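Local coordinates for thylakoid lumenal 15 kDa protein 1, chloroplastic (Arabidopsis thaliana, PDB 3N90) that is of unknown function but folds as a right-handed quadrilateral beta helix of pentapeptide repeats in the chloroplast thylakoid lumen, at residues 13-24 against 32-43; 99-109 against 121-129. The protein carries 2 engineered substitutions. All coordinates share one frame; numbering follows the deposited sequence.

Interaction 1 (13-24 against 32-43); sequences TRGQDLSGKDFS and DFKTSILRQANF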
loop_
_atom_site.group_PDB
_atom_site.type_symbol
_atom_site.label_atom_id
_atom_site.label_comp_id
_atom_site.label_asym_id
_atom_site.label_seq_id
_atom_site.Cartn_x
_atom_site.Cartn_y
_atom_site.Cartn_z
ATOM N N THR A 13 -16.636 3.407 0.117
ATOM C CA THR A 13 -15.412 2.651 -0.053
ATOM C C THR A 13 -15.311 1.419 0.866
ATOM O O THR A 13 -14.543 0.483 0.581
ATOM C CB THR A 13 -14.185 3.583 0.103
ATOM O OG1 THR A 13 -14.247 4.231 1.374
ATOM C CG2 THR A 13 -14.156 4.652 -1.020
ATOM N N ARG A 14 -16.072 1.388 1.950
ATOM C CA ARG A 14 -15.908 0.306 2.915
ATOM C C ARG A 14 -16.753 -0.937 2.563
ATOM O O ARG A 14 -17.970 -0.812 2.343
ATOM C CB ARG A 14 -16.171 0.810 4.339
ATOM C CG ARG A 14 -17.622 0.991 4.647
ATOM C CD ARG A 14 -17.871 1.696 5.968
ATOM N NE ARG A 14 -19.237 2.241 5.981
ATOM C CZ ARG A 14 -19.653 3.231 6.770
ATOM N NH1 ARG A 14 -18.810 3.805 7.630
ATOM N NH2 ARG A 14 -20.912 3.652 6.696
ATOM N N GLY A 15 -16.121 -2.114 2.543
ATOM C CA GLY A 15 -16.812 -3.387 2.283
ATOM C C GLY A 15 -17.513 -3.365 0.927
ATOM O O GLY A 15 -18.675 -3.814 0.793
ATOM N N GLN A 16 -16.820 -2.812 -0.063
ATOM C CA GLN A 16 -17.371 -2.697 -1.420
ATOM C C GLN A 16 -16.525 -3.442 -2.441
ATOM O O GLN A 16 -15.324 -3.646 -2.237
ATOM C CB GLN A 16 -17.458 -1.229 -1.808
ATOM C CG GLN A 16 -18.456 -0.434 -0.962
ATOM C CD GLN A 16 -19.880 -0.912 -1.126
ATOM O OE1 GLN A 16 -20.290 -1.322 -2.204
ATOM N NE2 GLN A 16 -20.641 -0.858 -0.052
ATOM N N ASP A 17 -17.151 -3.842 -3.554
ATOM C CA ASP A 17 -16.388 -4.379 -4.667
ATOM C C ASP A 17 -16.010 -3.237 -5.585
ATOM O O ASP A 17 -16.865 -2.704 -6.302
ATOM C CB ASP A 17 -17.198 -5.448 -5.422
ATOM C CG ASP A 17 -16.382 -6.111 -6.540
ATOM O OD1 ASP A 17 -15.284 -5.608 -6.890
ATOM O OD2 ASP A 17 -16.814 -7.171 -7.043
ATOM N N LEU A 18 -14.732 -2.848 -5.529
ATOM C CA LEU A 18 -14.193 -1.737 -6.269
ATOM C C LEU A 18 -13.080 -2.216 -7.185
ATOM O O LEU A 18 -12.151 -1.473 -7.513
ATOM C CB LEU A 18 -13.660 -0.662 -5.286
ATOM C CG LEU A 18 -14.720 -0.032 -4.380
ATOM C CD1 LEU A 18 -14.050 0.949 -3.401
ATOM C CD2 LEU A 18 -15.785 0.675 -5.201
ATOM N N SER A 19 -13.178 -3.460 -7.646
ATOM C CA SER A 19 -12.179 -3.958 -8.582
ATOM C C SER A 19 -12.117 -3.032 -9.824
ATOM O O SER A 19 -13.158 -2.541 -10.302
ATOM C CB SER A 19 -12.480 -5.381 -9.042
ATOM O OG SER A 19 -12.796 -6.252 -7.979
ATOM N N GLY A 20 -10.897 -2.782 -10.291
ATOM C CA GLY A 20 -10.634 -2.054 -11.524
ATOM C C GLY A 20 -10.998 -0.587 -11.461
ATOM O O GLY A 20 -11.021 0.074 -12.504
ATOM N N LYS A 21 -11.271 -0.054 -10.263
ATOM C CA LYS A 21 -11.681 1.341 -10.160
ATOM C C LYS A 21 -10.483 2.285 -10.148
ATOM O O LYS A 21 -9.378 1.922 -9.677
ATOM C CB LYS A 21 -12.619 1.598 -8.982
ATOM C CG LYS A 21 -13.921 0.771 -8.976
ATOM C CD LYS A 21 -14.640 0.834 -10.319
ATOM C CE LYS A 21 -16.129 0.566 -10.204
ATOM N NZ LYS A 21 -16.801 1.114 -11.441
ATOM N N ASP A 22 -10.683 3.483 -10.701
ATOM C CA ASP A 22 -9.570 4.420 -10.842
ATOM C C ASP A 22 -9.612 5.526 -9.798
ATOM O O ASP A 22 -10.444 6.421 -9.841
ATOM C CB ASP A 22 -9.484 4.969 -12.287
ATOM C CG ASP A 22 -8.183 5.717 -12.562
ATOM O OD1 ASP A 22 -7.523 6.179 -11.603
ATOM O OD2 ASP A 22 -7.810 5.849 -13.758
ATOM N N PHE A 23 -8.711 5.421 -8.816
ATOM C CA PHE A 23 -8.561 6.413 -7.778
ATOM C C PHE A 23 -7.241 7.205 -7.924
ATOM O O PHE A 23 -6.815 7.860 -6.981
ATOM C CB PHE A 23 -8.548 5.725 -6.408
ATOM C CG PHE A 23 -9.879 5.143 -5.985
ATOM C CD1 PHE A 23 -10.866 5.960 -5.417
ATOM C CD2 PHE A 23 -10.159 3.780 -6.168
ATOM C CE1 PHE A 23 -12.123 5.424 -5.004
ATOM C CE2 PHE A 23 -11.400 3.247 -5.786
ATOM C CZ PHE A 23 -12.376 4.073 -5.180
ATOM N N SER A 24 -6.612 7.130 -9.089
ATOM C CA SER A 24 -5.261 7.694 -9.269
ATOM C C SER A 24 -5.255 9.198 -8.968
ATOM O O SER A 24 -6.176 9.923 -9.360
ATOM C CB SER A 24 -4.739 7.399 -10.678
ATOM O OG SER A 24 -5.666 7.889 -11.630
ATOM N N ASP A 32 -11.661 4.736 4.281
ATOM C CA ASP A 32 -11.926 3.417 4.850
ATOM C C ASP A 32 -12.190 2.425 3.688
ATOM O O ASP A 32 -13.265 2.399 3.118
ATOM C CB ASP A 32 -13.148 3.453 5.797
ATOM C CG ASP A 32 -13.333 2.149 6.580
ATOM O OD1 ASP A 32 -12.607 1.144 6.319
ATOM O OD2 ASP A 32 -14.197 2.106 7.494
ATOM N N PHE A 33 -11.187 1.642 3.336
ATOM C CA PHE A 33 -11.365 0.540 2.384
ATOM C C PHE A 33 -11.329 -0.818 3.097
ATOM O O PHE A 33 -10.978 -1.839 2.467
ATOM C CB PHE A 33 -10.238 0.535 1.338
ATOM C CG PHE A 33 -10.269 1.687 0.420
ATOM C CD1 PHE A 33 -11.121 1.700 -0.686
ATOM C CD2 PHE A 33 -9.411 2.757 0.616
ATOM C CE1 PHE A 33 -11.102 2.792 -1.571
ATOM C CE2 PHE A 33 -9.414 3.858 -0.252
ATOM C CZ PHE A 33 -10.236 3.883 -1.338
ATOM N N LYS A 34 -11.680 -0.862 4.385
ATOM C CA LYS A 34 -11.695 -2.143 5.100
ATOM C C LYS A 34 -12.559 -3.177 4.369
ATOM O O LYS A 34 -13.694 -2.874 3.995
ATOM C CB LYS A 34 -12.237 -1.957 6.525
ATOM C CG LYS A 34 -12.365 -3.258 7.284
ATOM C CD LYS A 34 -12.558 -2.885 8.769
ATOM C CE LYS A 34 -12.864 -4.109 9.579
ATOM N NZ LYS A 34 -13.530 -3.838 10.899
ATOM N N THR A 35 -11.980 -4.357 4.178
ATOM C CA THR A 35 -12.608 -5.539 3.572
ATOM C C THR A 35 -13.274 -5.197 2.225
ATOM O O THR A 35 -14.319 -5.779 1.860
ATOM C CB THR A 35 -13.491 -6.358 4.597
ATOM O OG1 THR A 35 -13.866 -7.640 4.061
ATOM C CG2 THR A 35 -14.754 -5.588 5.094
ATOM N N SER A 36 -12.663 -4.261 1.494
ATOM C CA SER A 36 -13.084 -4.060 0.109
ATOM C C SER A 36 -12.282 -4.904 -0.872
ATOM O O SER A 36 -11.167 -5.355 -0.583
ATOM C CB SER A 36 -13.019 -2.602 -0.272
ATOM O OG SER A 36 -14.055 -1.938 0.407
ATOM N N ILE A 37 -12.872 -5.119 -2.064
ATOM C CA ILE A 37 -12.156 -5.771 -3.147
ATOM C C ILE A 37 -11.635 -4.677 -4.068
ATOM O O ILE A 37 -12.396 -3.830 -4.560
ATOM C CB ILE A 37 -13.070 -6.738 -3.965
ATOM C CG1 ILE A 37 -13.779 -7.741 -3.061
ATOM C CG2 ILE A 37 -12.197 -7.454 -4.999
ATOM C CD1 ILE A 37 -14.737 -8.677 -3.862
ATOM N N LEU A 38 -10.322 -4.655 -4.237
ATOM C CA LEU A 38 -9.622 -3.609 -4.971
ATOM C C LEU A 38 -8.678 -4.188 -6.023
ATOM O O LEU A 38 -7.608 -3.610 -6.305
ATOM C CB LEU A 38 -8.882 -2.657 -4.003
ATOM C CG LEU A 38 -9.827 -1.720 -3.241
ATOM C CD1 LEU A 38 -9.124 -1.219 -1.971
ATOM C CD2 LEU A 38 -10.236 -0.571 -4.126
ATOM N N ARG A 39 -9.035 -5.374 -6.555
ATOM C CA ARG A 39 -8.189 -6.009 -7.543
ATOM C C ARG A 39 -8.081 -5.104 -8.752
ATOM O O ARG A 39 -9.100 -4.553 -9.235
ATOM C CB ARG A 39 -8.742 -7.362 -8.003
ATOM C CG ARG A 39 -8.873 -8.385 -6.973
ATOM C CD ARG A 39 -9.023 -9.745 -7.721
ATOM N NE ARG A 39 -8.546 -10.634 -6.736
ATOM C CZ ARG A 39 -7.809 -11.701 -6.844
ATOM N NH1 ARG A 39 -7.363 -12.255 -7.996
ATOM N NH2 ARG A 39 -7.524 -12.218 -5.690
ATOM N N GLN A 40 -6.845 -4.947 -9.206
ATOM C CA GLN A 40 -6.495 -4.068 -10.331
ATOM C C GLN A 40 -6.889 -2.601 -10.173
ATOM O O GLN A 40 -6.993 -1.882 -11.170
ATOM C CB GLN A 40 -7.128 -4.597 -11.629
ATOM C CG GLN A 40 -6.689 -5.971 -12.029
ATOM C CD GLN A 40 -7.476 -7.114 -11.389
ATOM O OE1 GLN A 40 -8.717 -7.099 -11.321
ATOM N NE2 GLN A 40 -6.748 -8.131 -10.941
ATOM N N ALA A 41 -7.143 -2.147 -8.942
ATOM C CA ALA A 41 -7.543 -0.764 -8.725
ATOM C C ALA A 41 -6.334 0.109 -8.980
ATOM O O ALA A 41 -5.208 -0.330 -8.783
ATOM C CB ALA A 41 -8.059 -0.530 -7.308
ATOM N N ASN A 42 -6.585 1.345 -9.391
ATOM C CA ASN A 42 -5.534 2.315 -9.654
ATOM C C ASN A 42 -5.464 3.382 -8.566
ATOM O O ASN A 42 -6.348 4.242 -8.460
ATOM C CB ASN A 42 -5.798 2.991 -11.007
ATOM C CG ASN A 42 -4.611 3.818 -11.503
ATOM O OD1 ASN A 42 -3.605 3.971 -10.819
ATOM N ND2 ASN A 42 -4.755 4.366 -12.713
ATOM N N PHE A 43 -4.439 3.293 -7.715
ATOM C CA PHE A 43 -4.167 4.340 -6.711
ATOM C C PHE A 43 -2.871 5.090 -7.008
ATOM O O PHE A 43 -2.264 5.624 -6.100
ATOM C CB PHE A 43 -4.048 3.761 -5.285
ATOM C CG PHE A 43 -5.352 3.187 -4.725
ATOM C CD1 PHE A 43 -6.300 4.029 -4.142
ATOM C CD2 PHE A 43 -5.622 1.827 -4.803
ATOM C CE1 PHE A 43 -7.488 3.545 -3.601
ATOM C CE2 PHE A 43 -6.844 1.311 -4.278
ATOM C CZ PHE A 43 -7.772 2.193 -3.681
HETATM O O HOH W 1 -16.151 3.888 8.200
#
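Phe23 and Phe33 meet edge to face: CE1 of Phe33 comes over one face of the Phe23 ring, 4.0 Å from its CZ, with the planes 82° apart. Phe43 runs alongside Phe23 and points the same way; their planes are nearly parallel but slid so far that the rings barely overlap, and CD1 of Phe43 rests 3.6 Å from CB of Phe23. The Phe33 ring takes CD1 of Leu18 at its edge, in plane, while CZ of Phe43 lies over one face near the rim. In all three phenylalanines CG stands anti to the carbonyl carbon (chi1 -70° in Phe23), which turns each ring into the same aromatic cluster inside the coil. Beside it, CD2 of Leu38 packs on CB of Leu18 at 3.6 Å.

Around this core the backbones run alongside each other, joined by two isolated beta bridges, Asp17 with Ile37 and Asp22 with Asn42. Ser36 OG receives the N-H of Gln16 almost straight (2.9 Å, 175°); its own proton goes toward Thr13 O, at a separation too short to be fully trusted. Outside, Asp22 OD1 closes an Asx turn with Ser24 N and also accepts from Ser24 OG on its syn lone pair. A water joins Arg14 NH1 to Asp32 OD2.

Two successive coils of the pentapeptide-repeat beta helix are stacked here, the first leading on from helix 10-13. Phe2 and Tyr8 meet Phe23 from the N-terminal side, and the next coil continues the stack through Phe53, whose ring meets that of Phe33, and Asp57, which forms a salt bridge with Arg39.

Interaction 2 (99-109 against 121-129); sequences FKGSNITGADF and YLCKVADGV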
loop_
_atom_site.group_PDB
_atom_site.type_symbol
_atom_site.label_atom_id
_atom_site.label_comp_id
_atom_site.label_asym_id
_atom_site.label_seq_id
_atom_site.Cartn_x
_atom_site.Cartn_y
_atom_site.Cartn_z
ATOM N N PHE A 99 2.554 -10.146 0.528
ATOM C CA PHE A 99 3.116 -9.232 -0.503
ATOM C C PHE A 99 3.724 -10.011 -1.686
ATOM O O PHE A 99 4.424 -9.432 -2.517
ATOM C CB PHE A 99 4.170 -8.266 0.093
ATOM C CG PHE A 99 3.597 -7.026 0.751
ATOM C CD1 PHE A 99 3.958 -5.759 0.293
ATOM C CD2 PHE A 99 2.739 -7.112 1.837
ATOM C CE1 PHE A 99 3.452 -4.590 0.885
ATOM C CE2 PHE A 99 2.211 -5.938 2.436
ATOM C CZ PHE A 99 2.571 -4.671 1.959
ATOM N N LYS A 100 3.450 -11.319 -1.771
ATOM C CA LYS A 100 4.040 -12.161 -2.833
ATOM C C LYS A 100 3.873 -11.571 -4.233
ATOM O O LYS A 100 2.747 -11.250 -4.664
ATOM C CB LYS A 100 3.465 -13.582 -2.773
ATOM C CG LYS A 100 3.843 -14.467 -3.967
ATOM C CD LYS A 100 3.674 -15.936 -3.647
ATOM C CE LYS A 100 4.092 -16.814 -4.816
ATOM N NZ LYS A 100 3.864 -18.250 -4.505
ATOM N N GLY A 101 4.989 -11.415 -4.951
ATOM C CA GLY A 101 4.912 -10.945 -6.324
ATOM C C GLY A 101 4.902 -9.426 -6.451
ATOM O O GLY A 101 4.965 -8.905 -7.569
ATOM N N SER A 102 4.843 -8.708 -5.324
ATOM C CA SER A 102 4.746 -7.249 -5.381
ATOM C C SER A 102 6.075 -6.587 -5.748
ATOM O O SER A 102 7.154 -7.118 -5.459
ATOM C CB SER A 102 4.164 -6.693 -4.097
ATOM O OG SER A 102 2.777 -7.078 -4.077
ATOM N N ASN A 103 5.981 -5.469 -6.447
ATOM C CA ASN A 103 7.172 -4.704 -6.806
ATOM C C ASN A 103 7.359 -3.615 -5.778
ATOM O O ASN A 103 6.535 -2.708 -5.686
ATOM C CB ASN A 103 7.007 -4.125 -8.231
ATOM C CG ASN A 103 8.189 -3.231 -8.654
ATOM O OD1 ASN A 103 9.136 -3.020 -7.893
ATOM N ND2 ASN A 103 8.116 -2.699 -9.870
ATOM N N ILE A 104 8.436 -3.691 -4.997
ATOM C CA ILE A 104 8.684 -2.720 -3.929
ATOM C C ILE A 104 9.931 -1.863 -4.156
ATOM O O ILE A 104 10.516 -1.366 -3.187
ATOM C CB ILE A 104 8.751 -3.365 -2.543
ATOM C CG1 ILE A 104 9.880 -4.422 -2.467
ATOM C CG2 ILE A 104 7.366 -3.969 -2.195
ATOM C CD1 ILE A 104 10.198 -4.866 -1.059
ATOM N N THR A 105 10.293 -1.710 -5.421
ATOM C CA THR A 105 11.463 -0.920 -5.818
ATOM C C THR A 105 11.224 0.502 -5.365
ATOM O O THR A 105 10.292 1.154 -5.849
ATOM C CB THR A 105 11.651 -0.896 -7.346
ATOM O OG1 THR A 105 11.815 -2.221 -7.843
ATOM C CG2 THR A 105 12.913 -0.062 -7.735
ATOM N N GLY A 106 12.055 0.978 -4.441
ATOM C CA GLY A 106 11.978 2.352 -3.944
ATOM C C GLY A 106 10.846 2.587 -2.958
ATOM O O GLY A 106 10.584 3.712 -2.560
ATOM N N ALA A 107 10.183 1.522 -2.505
ATOM C CA ALA A 107 9.203 1.677 -1.425
ATOM C C ALA A 107 9.848 2.062 -0.081
ATOM O O ALA A 107 10.950 1.613 0.254
ATOM C CB ALA A 107 8.374 0.388 -1.271
ATOM N N ASP A 108 9.172 2.858 0.717
ATOM C CA ASP A 108 9.728 3.221 2.010
ATOM C C ASP A 108 8.983 2.578 3.187
ATOM O O ASP A 108 7.859 2.947 3.515
ATOM C CB ASP A 108 9.825 4.765 2.119
ATOM C CG ASP A 108 10.650 5.229 3.295
ATOM O OD1 ASP A 108 10.627 4.572 4.355
ATOM O OD2 ASP A 108 11.291 6.304 3.164
ATOM N N PHE A 109 9.641 1.613 3.853
ATOM C CA PHE A 109 9.050 0.869 4.946
ATOM C C PHE A 109 9.504 1.320 6.366
ATOM O O PHE A 109 9.448 0.534 7.294
ATOM C CB PHE A 109 9.325 -0.646 4.762
ATOM C CG PHE A 109 8.581 -1.288 3.608
ATOM C CD1 PHE A 109 7.329 -1.856 3.832
ATOM C CD2 PHE A 109 9.151 -1.383 2.341
ATOM C CE1 PHE A 109 6.619 -2.496 2.783
ATOM C CE2 PHE A 109 8.473 -2.006 1.278
ATOM C CZ PHE A 109 7.191 -2.570 1.500
ATOM N N TYR A 121 11.043 -12.113 3.426
ATOM C CA TYR A 121 10.504 -12.120 2.083
ATOM C C TYR A 121 10.746 -10.774 1.381
ATOM O O TYR A 121 11.229 -10.693 0.247
ATOM C CB TYR A 121 8.980 -12.440 2.035
ATOM C CG TYR A 121 8.536 -12.359 0.588
ATOM C CD1 TYR A 121 8.907 -13.368 -0.323
ATOM C CD2 TYR A 121 7.863 -11.223 0.076
ATOM C CE1 TYR A 121 8.583 -13.281 -1.674
ATOM C CE2 TYR A 121 7.546 -11.135 -1.298
ATOM C CZ TYR A 121 7.904 -12.174 -2.156
ATOM O OH TYR A 121 7.587 -12.104 -3.502
ATOM N N LEU A 122 10.360 -9.709 2.074
ATOM C CA LEU A 122 10.470 -8.385 1.484
ATOM C C LEU A 122 11.916 -8.068 1.093
ATOM O O LEU A 122 12.151 -7.488 0.025
ATOM C CB LEU A 122 9.923 -7.325 2.454
ATOM C CG LEU A 122 8.390 -7.329 2.578
ATOM C CD1 LEU A 122 7.942 -6.387 3.682
ATOM C CD2 LEU A 122 7.700 -6.985 1.284
ATOM N N CYS A 123 12.859 -8.484 1.942
ATOM C CA CYS A 123 14.300 -8.255 1.705
ATOM C C CYS A 123 14.842 -9.049 0.522
ATOM O O CYS A 123 15.894 -8.686 -0.014
ATOM C CB CYS A 123 15.114 -8.568 2.942
ATOM S SG CYS A 123 14.988 -7.285 4.197
ATOM N N LYS A 124 14.149 -10.122 0.127
ATOM C CA LYS A 124 14.534 -10.870 -1.063
ATOM C C LYS A 124 14.199 -10.095 -2.290
ATOM O O LYS A 124 14.811 -10.307 -3.338
ATOM C CB LYS A 124 13.795 -12.213 -1.181
ATOM C CG LYS A 124 14.341 -13.264 -0.270
ATOM C CD LYS A 124 13.487 -14.512 -0.336
ATOM C CE LYS A 124 14.016 -15.538 0.663
ATOM N NZ LYS A 124 13.021 -16.612 0.786
ATOM N N VAL A 125 13.169 -9.254 -2.205
ATOM C CA VAL A 125 12.732 -8.560 -3.410
ATOM C C VAL A 125 12.999 -7.054 -3.335
ATOM O O VAL A 125 12.619 -6.345 -4.268
ATOM C CB VAL A 125 11.221 -8.825 -3.742
ATOM C CG1 VAL A 125 10.983 -10.283 -4.205
ATOM C CG2 VAL A 125 10.342 -8.459 -2.563
ATOM N N ALA A 126 13.649 -6.590 -2.248
ATOM C CA ALA A 126 13.860 -5.162 -1.954
ATOM C C ALA A 126 15.069 -4.531 -2.622
ATOM O O ALA A 126 16.196 -5.046 -2.537
ATOM C CB ALA A 126 13.927 -4.914 -0.433
ATOM N N ASP A 127 14.824 -3.393 -3.262
ATOM C CA ASP A 127 15.891 -2.581 -3.840
ATOM C C ASP A 127 15.450 -1.125 -4.066
ATOM O O ASP A 127 14.298 -0.771 -3.830
ATOM C CB ASP A 127 16.484 -3.255 -5.100
ATOM C CG ASP A 127 15.574 -3.208 -6.316
ATOM O OD1 ASP A 127 14.451 -2.651 -6.274
ATOM O OD2 ASP A 127 16.015 -3.732 -7.360
ATOM N N GLY A 128 16.385 -0.266 -4.454
ATOM C CA GLY A 128 16.008 1.067 -4.878
ATOM C C GLY A 128 15.992 2.106 -3.803
ATOM O O GLY A 128 16.175 1.817 -2.590
ATOM N N VAL A 129 15.773 3.340 -4.263
ATOM C CA VAL A 129 15.653 4.486 -3.396
ATOM C C VAL A 129 14.327 5.143 -3.736
ATOM O O VAL A 129 13.939 5.224 -4.901
ATOM C CB VAL A 129 16.786 5.550 -3.595
ATOM C CG1 VAL A 129 16.920 6.408 -2.346
ATOM C CG2 VAL A 129 18.125 4.872 -3.908
HETATM O O HOH W 2 8.114 -9.662 -5.516
HETATM O O HOH W 3 10.390 -5.590 -5.884
#
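Gly106 N donates to Asp127 O at 2.9 Å, tying the type II turn Ile104-Ala107 to the chain that leaves helix 116-125. Farther back, at the turn Phe99-Ser102, the Gly101 N-H points almost straight (173°) at Tyr121 OH, 3.1 Å away. The phenol arrives because CG of Tyr121 lies anti to the backbone N (chi1 178°), which carries the ring out from the helix toward Lys100 CA and the turn. Water 2 links the same hydroxyl to Ser102 O. A phenylalanine in place of Tyr121 would probably leave the Gly101 N-H without its acceptor and break the water link to Ser102 O.

The helix closes the C-terminal end of the pentapeptide-repeat beta helix, its apolar side laid against the last coil, through Phe99, Ile104 and Phe109. Leu122 reaches in with both methyls: CD2 sits 3.9 Å from CB of Phe99, and CD1 lies over one face of the Phe109 ring. Ile104 reaches the other way. Its CG1 is set between the backbone N and the carbonyl carbon (chi1 60°), which sends CD1 among Leu122 CD2, Val125 CG2 and Ala126 CB, the last at 3.8 Å; its CG2 meets the Phe109 ring at the edge. Water 3 bridges Ile104 N and Val125 O. At Gly106 and Gly128 the backbones run so close that a CB on either would clash with the opposite segment.

Asn103 OD1 accepts from Thr105 N in an Asx turn. Thr105 OG1 lies 2.8 Å from that same Asn103 OD1 and 3.1 Å from Asp127 OD1, its single proton unassigned between them. Behind the helix, Cys123 is joined to Cys143 by a disulfide.

Along the chain, interaction 1 is complete well before interaction 2 begins, and the two lie on opposite sides of its centre, their own centres 22 Å apart and their nearest atoms about 10 Å apart, without touching. Both belong to one right-handed quadrilateral beta helix, and the coils between them carry the stack from one to the other. At 13-24 against 32-43, coil meets coil, the repeating contact that builds the solenoid; at 99-109 against 121-129, coil meets helix 116-125, and the repeat gives way to a different kind of packing. The pair thus samples a coil-on-coil contact near the N-terminal end of the rod and the C-terminal cap that ends it.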